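Local coordinates for protein endo-1,4-beta-mannanase (Eisenia fetida, PDB 5Y6T) that hydrolyses internal beta-1,4-mannosidic linkages in mannans, probably by the double-displacement mechanism of glycoside hydrolase family 5, at residues A50-I55 with L103-A108; S25-A30 with D336-Q341. All blocks are in the same frame, centred on the assembly; numbering follows the deposited sequence.

Contact 1: A50-I55 with L103-A108; sequences ALEDYI and LDVAYA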
# COMPACT_ATOMS: atom_id res chain seq x y z
N ALA A 50 -13.28 -14.67 -8.57
CA ALA A 50 -12.61 -14.85 -7.30
C ALA A 50 -12.36 -13.49 -6.63
O ALA A 50 -12.63 -13.36 -5.48
CB ALA A 50 -11.30 -15.63 -7.47
N LEU A 51 -11.95 -12.49 -7.39
CA LEU A 51 -11.60 -11.16 -6.87
C LEU A 51 -12.85 -10.46 -6.35
O LEU A 51 -12.86 -9.88 -5.26
CB LEU A 51 -10.86 -10.33 -7.88
CG LEU A 51 -9.40 -10.81 -8.19
CD1 LEU A 51 -8.79 -10.20 -9.44
CD2 LEU A 51 -8.46 -10.60 -7.03
N GLU A 52 -13.94 -10.56 -7.09
CA GLU A 52 -15.19 -9.95 -6.66
C GLU A 52 -15.78 -10.63 -5.43
O GLU A 52 -16.36 -9.96 -4.61
CB GLU A 52 -16.19 -9.90 -7.83
CG GLU A 52 -15.66 -9.04 -8.97
CD GLU A 52 -16.53 -9.01 -10.26
OE1 GLU A 52 -17.63 -9.60 -10.27
OE2 GLU A 52 -16.11 -8.35 -11.24
N ASP A 53 -15.61 -11.95 -5.32
CA ASP A 53 -16.01 -12.69 -4.17
C ASP A 53 -15.23 -12.17 -2.94
O ASP A 53 -15.80 -12.07 -1.86
CB ASP A 53 -15.80 -14.19 -4.42
CG ASP A 53 -16.30 -15.07 -3.31
OD1 ASP A 53 -17.50 -15.04 -3.01
OD2 ASP A 53 -15.47 -15.74 -2.70
N TYR A 54 -13.95 -11.80 -3.09
CA TYR A 54 -13.25 -11.29 -1.91
C TYR A 54 -13.91 -10.01 -1.42
O TYR A 54 -14.00 -9.76 -0.22
CB TYR A 54 -11.81 -10.99 -2.23
CG TYR A 54 -10.93 -12.18 -2.27
CD1 TYR A 54 -10.72 -12.95 -1.16
CD2 TYR A 54 -10.22 -12.47 -3.42
CE1 TYR A 54 -9.86 -14.05 -1.22
CE2 TYR A 54 -9.36 -13.54 -3.48
CZ TYR A 54 -9.19 -14.31 -2.38
OH TYR A 54 -8.31 -15.33 -2.50
N ILE A 55 -14.32 -9.16 -2.36
CA ILE A 55 -14.97 -7.88 -1.97
C ILE A 55 -16.22 -8.14 -1.17
O ILE A 55 -16.47 -7.58 -0.09
CB ILE A 55 -15.38 -7.10 -3.20
CG1 ILE A 55 -14.18 -6.52 -3.96
CG2 ILE A 55 -16.24 -5.92 -2.81
CD1 ILE A 55 -14.55 -5.94 -5.29
N LEU A 103 -13.54 -2.11 -9.24
CA LEU A 103 -13.93 -0.93 -8.52
C LEU A 103 -15.42 -0.68 -8.55
O LEU A 103 -15.98 -0.20 -7.55
CB LEU A 103 -13.19 0.31 -9.04
CG LEU A 103 -11.69 0.35 -8.75
CD1 LEU A 103 -10.95 1.29 -9.62
CD2 LEU A 103 -11.44 0.72 -7.29
N ASP A 104 -16.07 -1.04 -9.65
CA ASP A 104 -17.54 -0.94 -9.65
C ASP A 104 -18.18 -1.90 -8.64
O ASP A 104 -19.19 -1.55 -8.03
CB ASP A 104 -18.08 -1.18 -11.08
CG ASP A 104 -17.74 -0.10 -12.05
OD1 ASP A 104 -17.24 1.05 -11.68
OD2 ASP A 104 -18.02 -0.38 -13.22
N VAL A 105 -17.65 -3.13 -8.55
CA VAL A 105 -18.12 -4.09 -7.54
C VAL A 105 -17.84 -3.57 -6.12
O VAL A 105 -18.68 -3.64 -5.23
CB VAL A 105 -17.60 -5.48 -7.80
CG1 VAL A 105 -18.04 -6.42 -6.71
CG2 VAL A 105 -18.22 -5.99 -9.12
N ALA A 106 -16.65 -2.98 -5.94
CA ALA A 106 -16.31 -2.44 -4.62
C ALA A 106 -17.29 -1.34 -4.25
O ALA A 106 -17.75 -1.29 -3.09
CB ALA A 106 -14.87 -1.93 -4.62
N TYR A 107 -17.65 -0.48 -5.21
CA TYR A 107 -18.60 0.59 -4.90
C TYR A 107 -19.96 0.05 -4.49
O TYR A 107 -20.56 0.49 -3.51
CB TYR A 107 -18.71 1.50 -6.12
CG TYR A 107 -19.74 2.58 -6.01
CD1 TYR A 107 -19.57 3.62 -5.14
CD2 TYR A 107 -20.81 2.62 -6.89
CE1 TYR A 107 -20.52 4.66 -5.06
CE2 TYR A 107 -21.77 3.67 -6.82
CZ TYR A 107 -21.59 4.66 -5.91
OH TYR A 107 -22.53 5.68 -5.80
N ALA A 108 -20.41 -0.96 -5.21
CA ALA A 108 -21.70 -1.61 -4.95
C ALA A 108 -21.73 -2.24 -3.56
O ALA A 108 -22.78 -2.39 -2.94
CB ALA A 108 -21.99 -2.64 -6.00
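Glu-52 reaches Val-105 because its CG stands beside its own backbone N and opposite the carbonyl carbon (chi1 -62°), with an extended chain beyond. The side chain therefore leans back toward the N-terminal end of its helix as it stands out, and crosses the valine at about a right angle. Ile-55 sets its CG1 branch in the same way (chi1 -71°), sending CD1 into the groove between the helices while CG2 lies next to the CA of Ala-106.

Val-105 points at the opposite helix and divides its methyls between these two neighbours. CG2 sits over the flat face of the Glu-52 carboxylate, 3.6 Å from its CD and almost equally far from both oxygens, so it meets the group broadside. CG1 turns to Ile-55, where it lies 3.8 Å from CD1. That same CD1 is 3.7 Å from the backbone N of Ala-106 and 4.1 Å from its CB. The small alanine lets the isoleucine tip come close to the helix backbone, and the beta-branched valine presents a methyl to each partner. Glutamate suits this partly exposed position: its CB and CG pack against the valine, while OE2 is hydrogen-bonded to Tyr-43 OH. No hydrogen bond joins the two segments, so van der Waals packing carries the contact.

The helix segments run nearly parallel, 22° apart with axes 9.6 Å from each other, as expected for adjacent outer helices of the (beta/alpha)8 barrel of family 5. Phe-102, on helix 95-108, extends the apolar layer by touching Leu-51 and Ile-55. Beneath, Ile-55 rests on Leu-66 of strand 65-72 and Ala-106 on Val-113 of strand 112-119, so both helices are seated on the barrel wall.

Contact 2: S25-A30 with D336-Q341; sequences SGMNIA and DSFATQ
Ser-337 O takes two N-H groups from Gln-341, the residue whose CB meets Met-27 CE: the backbone N, at 3.1 Å, and the side-chain NE2, at 3.0 Å from that oxygen. The NE2 bond is fairly straight at hydrogen (162°), but the donor stands above the carbonyl plane. NE2 also bonds to Gln-327 O, and OE1 is held by Ser-325 OG, so the buried amide is fixed at both ends. Ser-337 is the N-cap of the helix, its OG accepting from Thr-340 N at 3.0 Å. The contact lays the first turn of helix 338-348 against strand 20-28 of the (beta/alpha)8 barrel. Met-27 bridges the gap with a long, flexible and apolar chain, extended beyond CG. Its CE lies over one face of the Phe-338 ring, 3.6 Å from the centroid, a CH-pi contact. SD approaches the same ring obliquely, 4.2 Å from its centroid, making this a Met-aromatic pair. Phe-338 can reach the methionine because its CG is anti to the backbone N (chi1 -172°). Arg-57 makes a cation-pi contact with the ring, and Ile-58 of helix 42-60 packs on both Met-27 and Phe-338.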
# COMPACT_ATOMS: atom_id res chain seq x y z
N SER A 25 -10.65 -0.64 7.72
CA SER A 25 -10.57 -1.96 8.31
C SER A 25 -10.80 -3.02 7.26
O SER A 25 -11.80 -2.99 6.62
CB SER A 25 -11.60 -2.13 9.41
OG SER A 25 -11.60 -3.41 9.99
N GLY A 26 -9.82 -3.87 7.01
CA GLY A 26 -9.96 -4.80 5.92
C GLY A 26 -8.80 -5.73 5.77
O GLY A 26 -8.14 -6.04 6.75
N MET A 27 -8.66 -6.29 4.59
CA MET A 27 -7.59 -7.27 4.32
C MET A 27 -6.79 -6.89 3.12
O MET A 27 -7.33 -6.35 2.14
CB MET A 27 -8.19 -8.68 4.08
CG MET A 27 -9.06 -9.18 5.21
SD MET A 27 -9.49 -10.93 4.87
CE MET A 27 -10.88 -11.18 5.97
N ASN A 28 -5.51 -7.23 3.17
CA ASN A 28 -4.77 -7.37 1.98
C ASN A 28 -5.34 -8.58 1.24
O ASN A 28 -5.55 -9.61 1.89
CB ASN A 28 -3.30 -7.65 2.26
CG ASN A 28 -2.56 -6.47 2.78
OD1 ASN A 28 -1.95 -5.75 2.01
ND2 ASN A 28 -2.53 -6.32 4.11
N ILE A 29 -5.55 -8.45 -0.05
CA ILE A 29 -6.00 -9.65 -0.87
C ILE A 29 -4.90 -10.74 -0.80
O ILE A 29 -5.25 -11.87 -0.45
CB ILE A 29 -6.55 -9.34 -2.25
CG1 ILE A 29 -7.68 -8.32 -2.11
CG2 ILE A 29 -7.04 -10.58 -2.96
CD1 ILE A 29 -8.74 -8.69 -1.11
N ALA A 30 -3.63 -10.46 -1.06
CA ALA A 30 -3.13 -9.32 -1.86
C ALA A 30 -3.19 -9.57 -3.38
O ALA A 30 -2.99 -8.67 -4.19
CB ALA A 30 -1.75 -8.95 -1.45
N ASP A 336 -2.57 -15.48 7.75
CA ASP A 336 -3.70 -16.10 8.39
C ASP A 336 -4.71 -16.66 7.42
O ASP A 336 -4.77 -16.26 6.25
CB ASP A 336 -4.39 -15.03 9.27
CG ASP A 336 -3.58 -14.64 10.46
OD1 ASP A 336 -2.64 -15.39 10.90
OD2 ASP A 336 -3.89 -13.54 11.00
N SER A 337 -5.56 -17.54 7.89
CA SER A 337 -6.73 -17.90 7.13
C SER A 337 -7.69 -16.69 6.98
O SER A 337 -7.69 -15.78 7.83
CB SER A 337 -7.47 -19.08 7.80
OG SER A 337 -8.10 -18.63 8.98
N PHE A 338 -8.53 -16.72 5.95
CA PHE A 338 -9.59 -15.71 5.80
C PHE A 338 -10.45 -15.70 7.08
O PHE A 338 -10.81 -14.64 7.62
CB PHE A 338 -10.44 -16.00 4.58
CG PHE A 338 -11.39 -14.92 4.29
CD1 PHE A 338 -12.62 -14.85 4.96
CD2 PHE A 338 -11.08 -13.94 3.37
CE1 PHE A 338 -13.52 -13.79 4.68
CE2 PHE A 338 -11.98 -12.91 3.09
CZ PHE A 338 -13.18 -12.83 3.77
N ALA A 339 -10.80 -16.91 7.57
CA ALA A 339 -11.70 -17.02 8.75
C ALA A 339 -11.12 -16.32 9.98
O ALA A 339 -11.82 -15.65 10.73
CB ALA A 339 -11.99 -18.48 9.08
N THR A 340 -9.82 -16.46 10.16
CA THR A 340 -9.19 -15.79 11.28
C THR A 340 -9.27 -14.26 11.09
O THR A 340 -9.64 -13.51 12.01
CB THR A 340 -7.73 -16.29 11.46
OG1 THR A 340 -7.76 -17.64 11.93
CG2 THR A 340 -6.90 -15.44 12.44
N GLN A 341 -8.88 -13.80 9.93
CA GLN A 341 -8.92 -12.35 9.65
C GLN A 341 -10.34 -11.80 9.80
O GLN A 341 -10.51 -10.67 10.32
CB GLN A 341 -8.36 -12.06 8.27
CG GLN A 341 -6.87 -12.38 8.21
CD GLN A 341 -6.32 -12.46 6.80
OE1 GLN A 341 -6.00 -11.45 6.22
NE2 GLN A 341 -6.33 -13.64 6.23

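Overall arrangement
From the N terminus, the chain first passes through 25-30 on a barrel strand, then 50-55 on the helix that follows. Contact 1 closes a loop of 47 residues when 103-108 packs beside that helix; strand 65-72 falls within that loop along the chain. Contact 2 spans 305 residues, closing when 336-341 returns to strand 20-28; the smaller loop lies wholly within the larger. Contact 1 thus ties neighbouring outer helices, whereas contact 2 joins an early strand to a late helix across the barrel's closing seam. Their centres are about 15 Å apart, and Tyr-54 CD2 packs on Ile-29 CG2 at 3.7 Å, linking them directly.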